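Local coordinates for protein neuraminidase (Influenza A virus, PDB 4GDI) that may remove terminal sialic acids from glycoconjugates as the tetrameric beta-propeller neuraminidase-like protein of a bat virus, although its putative active site has diverged, at residues Q14-K19 / S332-I337; G322-K327 / C338-I343. One frame throughout, in Å; residues are numbered along the deposited sequence.

Interaction 1 of 2, residues Q14-K19 / S332-I337; sequences QMCEVK and SGCQRI. With NO3 (nitrate ion), chain V.
The carbonyl oxygen of Gln335 is gripped twice by the 14-19 segment: Cys16 N donates a nearly straight hydrogen bond of 2.9 Å to Gln335 O from above the carbonyl plane, and Met15 CA adds a weaker CA-H...O contact. Going the other way, Gln335 N gives a still shorter bond, 2.7 Å to Gln14 O, and this one lies in the carbonyl plane. The pair makes a single backbone bridge between Met15 and Gln335.

One residue along, the disulfide closes between Cys16 SG and Cys334 SG with a right-handed chi3 of 100°. On the Cys334 side SG sits between the backbone N and the carbonyl carbon (chi1 53°), which directs it at Cys16. The turn bearing Cys334 is braced from within, Ser332 OG donating to Cys334 O at 2.8 Å, and a water links Gln14 N to Gly333 O. Two residues on from the disulfide partner Cys16, Val18 CG2 meets Ile337 CG2 at 4.0 Å, the two side chains crossing at about a right angle.

Arg336 turns the other way. Its NH1 and NH2 converge on O1 of a nitrate, probably from the crystallisation liquor, at the guanidinium edge, while NE pairs with Asp329; the nitrate is also held by Val133 N of a neighbouring subunit.

Strand 20-25, which follows Lys19, is an outermost strand of the sheet that also holds 338-346. The cross-link thus pins the N-terminal chain to the C-terminal part, as befits the blade that closes a beta-propeller ring.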
# COMPACT_ATOMS: atom_id res chain seq x y z
N GLN A 14 1.04 -33.59 14.17
CA GLN A 14 1.75 -34.51 13.29
C GLN A 14 1.99 -33.84 11.95
O GLN A 14 1.22 -32.99 11.54
CB GLN A 14 0.94 -35.79 13.08
CG GLN A 14 0.66 -36.58 14.36
CD GLN A 14 1.93 -37.15 14.99
OE1 GLN A 14 2.92 -37.40 14.30
NE2 GLN A 14 1.90 -37.35 16.31
N MET A 15 3.07 -34.22 11.29
CA MET A 15 3.35 -33.72 9.96
C MET A 15 2.42 -34.36 8.96
O MET A 15 2.11 -35.54 9.07
CB MET A 15 4.79 -34.04 9.57
CG MET A 15 5.16 -33.46 8.19
SD MET A 15 6.92 -33.56 7.81
CE MET A 15 7.54 -32.31 8.96
N CYS A 16 1.97 -33.60 7.97
CA CYS A 16 1.16 -34.16 6.90
C CYS A 16 1.96 -35.21 6.16
O CYS A 16 3.19 -35.10 6.04
CB CYS A 16 0.70 -33.06 5.94
SG CYS A 16 -0.31 -31.77 6.69
N GLU A 17 1.29 -36.25 5.66
CA GLU A 17 1.96 -37.20 4.78
C GLU A 17 2.37 -36.45 3.52
O GLU A 17 1.58 -35.67 2.98
CB GLU A 17 1.02 -38.34 4.40
CG GLU A 17 0.91 -39.45 5.43
CD GLU A 17 0.76 -40.81 4.78
OE1 GLU A 17 -0.34 -41.11 4.27
OE2 GLU A 17 1.75 -41.58 4.77
N VAL A 18 3.59 -36.68 3.05
CA VAL A 18 4.05 -36.02 1.82
C VAL A 18 4.28 -37.02 0.70
O VAL A 18 5.17 -37.86 0.78
CB VAL A 18 5.35 -35.24 2.05
CG1 VAL A 18 5.86 -34.68 0.72
CG2 VAL A 18 5.14 -34.14 3.07
N LYS A 19 3.47 -36.91 -0.36
CA LYS A 19 3.58 -37.80 -1.51
C LYS A 19 3.84 -37.01 -2.78
O LYS A 19 3.98 -37.58 -3.86
CB LYS A 19 2.30 -38.61 -1.67
CG LYS A 19 1.96 -39.45 -0.44
CD LYS A 19 0.73 -40.32 -0.65
CE LYS A 19 0.05 -40.61 0.69
NZ LYS A 19 -0.80 -41.83 0.65
N SER A 332 -6.12 -27.66 7.13
CA SER A 332 -5.26 -28.81 7.42
C SER A 332 -5.23 -29.12 8.92
O SER A 332 -5.02 -28.24 9.75
CB SER A 332 -3.84 -28.57 6.92
OG SER A 332 -3.10 -29.77 7.04
N GLY A 333 -5.45 -30.38 9.26
CA GLY A 333 -5.32 -30.81 10.64
C GLY A 333 -3.90 -31.21 10.98
O GLY A 333 -3.55 -31.36 12.15
N CYS A 334 -3.07 -31.39 9.95
CA CYS A 334 -1.68 -31.79 10.13
C CYS A 334 -0.76 -30.63 9.74
O CYS A 334 -1.19 -29.65 9.13
CB CYS A 334 -1.38 -33.04 9.29
SG CYS A 334 -1.80 -32.89 7.54
N GLN A 335 0.51 -30.75 10.12
CA GLN A 335 1.46 -29.67 9.91
C GLN A 335 2.08 -29.77 8.51
O GLN A 335 2.68 -30.79 8.14
CB GLN A 335 2.53 -29.70 11.00
CG GLN A 335 3.63 -28.67 10.84
CD GLN A 335 3.11 -27.28 10.91
OE1 GLN A 335 2.47 -26.89 11.89
NE2 GLN A 335 3.36 -26.49 9.86
N ARG A 336 1.94 -28.72 7.72
CA ARG A 336 2.52 -28.73 6.38
C ARG A 336 4.00 -28.37 6.41
O ARG A 336 4.48 -27.69 7.33
CB ARG A 336 1.76 -27.77 5.46
CG ARG A 336 0.36 -28.24 5.06
CD ARG A 336 -0.15 -27.50 3.83
NE ARG A 336 -0.27 -26.05 4.06
CZ ARG A 336 -0.04 -25.12 3.14
NH1 ARG A 336 0.32 -25.47 1.91
NH2 ARG A 336 -0.17 -23.84 3.46
N ILE A 337 4.71 -28.80 5.38
CA ILE A 337 6.13 -28.48 5.23
C ILE A 337 6.36 -27.97 3.81
O ILE A 337 5.78 -28.49 2.84
CB ILE A 337 7.04 -29.71 5.54
CG1 ILE A 337 8.53 -29.33 5.47
CG2 ILE A 337 6.77 -30.86 4.59
CD1 ILE A 337 8.93 -28.28 6.49
N NO3 V . 0.30 -22.22 0.28
O1 NO3 V . 1.31 -22.80 1.06
O2 NO3 V . 0.61 -21.35 -0.77
O3 NO3 V . -1.03 -22.51 0.53
O HOH W 1 -1.92 -33.15 13.30

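Interaction 2 of 2, residues G322-K327 / C338-I343; sequences GFFQPK and CFWLEI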
# COMPACT_ATOMS: atom_id res chain seq x y z
N GLY A 322 15.89 -24.36 1.21
CA GLY A 322 15.71 -24.65 2.63
C GLY A 322 14.26 -24.64 3.02
O GLY A 322 13.39 -24.29 2.21
N PHE A 323 14.00 -25.00 4.27
CA PHE A 323 12.63 -25.18 4.74
C PHE A 323 11.95 -23.89 5.14
O PHE A 323 12.59 -22.94 5.60
CB PHE A 323 12.62 -26.05 6.00
CG PHE A 323 13.09 -27.45 5.78
CD1 PHE A 323 12.36 -28.33 5.00
CD2 PHE A 323 14.24 -27.91 6.42
CE1 PHE A 323 12.78 -29.62 4.83
CE2 PHE A 323 14.67 -29.20 6.25
CZ PHE A 323 13.92 -30.06 5.46
N PHE A 324 10.63 -23.87 4.99
CA PHE A 324 9.80 -22.99 5.81
C PHE A 324 8.48 -23.69 6.13
O PHE A 324 8.09 -24.65 5.44
CB PHE A 324 9.54 -21.63 5.15
CG PHE A 324 8.57 -21.67 3.98
CD1 PHE A 324 9.02 -21.93 2.70
CD2 PHE A 324 7.23 -21.38 4.17
CE1 PHE A 324 8.14 -21.93 1.62
CE2 PHE A 324 6.33 -21.38 3.10
CZ PHE A 324 6.79 -21.65 1.82
N GLN A 325 7.82 -23.26 7.19
CA GLN A 325 6.57 -23.89 7.60
C GLN A 325 5.44 -22.87 7.66
O GLN A 325 5.55 -21.85 8.34
CB GLN A 325 6.71 -24.56 8.97
CG GLN A 325 7.61 -25.79 8.98
CD GLN A 325 7.76 -26.37 10.38
OE1 GLN A 325 8.38 -25.75 11.26
NE2 GLN A 325 7.16 -27.52 10.60
N PRO A 326 4.35 -23.16 6.94
CA PRO A 326 3.13 -22.36 7.09
C PRO A 326 2.69 -22.43 8.54
O PRO A 326 2.82 -23.49 9.15
CB PRO A 326 2.11 -23.07 6.20
CG PRO A 326 2.91 -23.92 5.27
CD PRO A 326 4.17 -24.29 6.01
N LYS A 327 2.19 -21.35 9.11
CA LYS A 327 1.88 -21.35 10.53
C LYS A 327 0.42 -21.08 10.83
O LYS A 327 -0.00 -21.22 11.98
CB LYS A 327 2.76 -20.34 11.25
CG LYS A 327 4.23 -20.78 11.30
CD LYS A 327 5.08 -19.92 12.21
CE LYS A 327 6.51 -20.46 12.23
NZ LYS A 327 7.43 -19.53 12.91
N CYS A 338 7.17 -26.93 3.69
CA CYS A 338 7.44 -26.34 2.39
C CYS A 338 8.93 -26.10 2.27
O CYS A 338 9.67 -26.18 3.26
CB CYS A 338 6.70 -25.00 2.24
SG CYS A 338 4.90 -25.02 2.47
N PHE A 339 9.40 -25.81 1.06
CA PHE A 339 10.77 -25.36 0.93
C PHE A 339 10.85 -24.20 -0.03
O PHE A 339 9.95 -24.01 -0.86
CB PHE A 339 11.71 -26.51 0.52
CG PHE A 339 11.43 -27.09 -0.85
CD1 PHE A 339 12.04 -26.56 -1.98
CD2 PHE A 339 10.60 -28.19 -1.00
CE1 PHE A 339 11.79 -27.10 -3.23
CE2 PHE A 339 10.35 -28.74 -2.25
CZ PHE A 339 10.96 -28.19 -3.37
N TRP A 340 11.89 -23.40 0.11
CA TRP A 340 12.16 -22.34 -0.84
C TRP A 340 13.39 -22.77 -1.66
O TRP A 340 14.22 -23.57 -1.19
CB TRP A 340 12.38 -20.99 -0.14
CG TRP A 340 13.38 -21.02 1.02
CD1 TRP A 340 13.08 -21.08 2.35
CD2 TRP A 340 14.81 -20.97 0.94
NE1 TRP A 340 14.23 -21.09 3.10
CE2 TRP A 340 15.31 -21.03 2.25
CE3 TRP A 340 15.72 -20.90 -0.13
CZ2 TRP A 340 16.68 -21.01 2.53
CZ3 TRP A 340 17.06 -20.88 0.16
CH2 TRP A 340 17.53 -20.94 1.47
N LEU A 341 13.50 -22.23 -2.87
CA LEU A 341 14.56 -22.61 -3.79
C LEU A 341 14.93 -21.45 -4.71
O LEU A 341 14.06 -20.86 -5.34
CB LEU A 341 14.10 -23.82 -4.61
CG LEU A 341 14.91 -24.18 -5.86
CD1 LEU A 341 16.24 -24.75 -5.46
CD2 LEU A 341 14.12 -25.18 -6.68
N GLU A 342 16.22 -21.11 -4.74
CA GLU A 342 16.74 -20.08 -5.64
C GLU A 342 16.72 -20.62 -7.06
O GLU A 342 17.25 -21.72 -7.33
CB GLU A 342 18.19 -19.72 -5.30
CG GLU A 342 18.35 -18.79 -4.10
CD GLU A 342 19.81 -18.51 -3.77
OE1 GLU A 342 20.67 -19.29 -4.23
OE2 GLU A 342 20.09 -17.51 -3.06
N ILE A 343 16.10 -19.85 -7.94
CA ILE A 343 16.13 -20.09 -9.37
C ILE A 343 17.04 -18.99 -9.95
O ILE A 343 16.81 -17.80 -9.71
CB ILE A 343 14.73 -19.96 -9.98
CG1 ILE A 343 13.78 -21.00 -9.36
CG2 ILE A 343 14.77 -20.10 -11.51
CD1 ILE A 343 14.20 -22.43 -9.55
O HOH W 2 13.19 -20.31 5.83
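Strands 317-324 and 338-346 are neighbours in an antiparallel blade of the propeller, and here the ladder reaches its end. Gly322 and Trp340 form a hydrogen-bonded pair, Trp340 N donating a 2.7 Å hydrogen bond to Gly322 O. Phe324 and Cys338 form the next such pair; Phe323 and Phe339 are the non-hydrogen-bonded pair between them, CA atoms 4.2 Å apart, and turn their backbone groups outward, Phe323 N to Thr201 and Phe339 to Phe359.

Trp340, Phe324 and Cys338 share one face of the sheet. Chi1 of 50° puts Trp340 CG between the backbone N and the carbonyl carbon. Gly322 N lies 3.4 Å above the plane of the indole, over its centre. A water joins Trp340 NE1 to Phe323 O. Phe324 CG takes the same position (chi1 73°), and one face of its ring meets Cys338 CB, a CH-pi contact with CB 3.3 Å from the ring plane and off toward the rim. Cys338 SG meets that ring obliquely and touches Pro326 CG at 3.6 Å, while its disulfide to Cys360 ties in strand 352-362.

All the touching residues are buried. CH-pi and sulfur-aromatic contacts therefore carry this face, where a water meets the indole N-H.

Overall arrangement
The segments of the two interactions alternate along the chain, and 332-337 runs straight into 338-343; the centres of the contacts are 14 Å apart. They also touch through space. Gln335 NE2 probably hydrogen-bonds Pro326 O at 3.1 Å, Arg336 NH2 packs on Pro326 CG at 3.6 Å, and Ile337 CD1 lies 3.7 Å from Phe323 CD1. Measured from the centre of each contact to the centre of the chain, interaction 2 is about 7 Å in and buried, whereas interaction 1 is about 19 Å out and partly buried. Both lie away from the bound calcium. The nitrate on Arg336 comes within about 4 Å of the Cys338 side chain, nearest atoms, so both interactions border it.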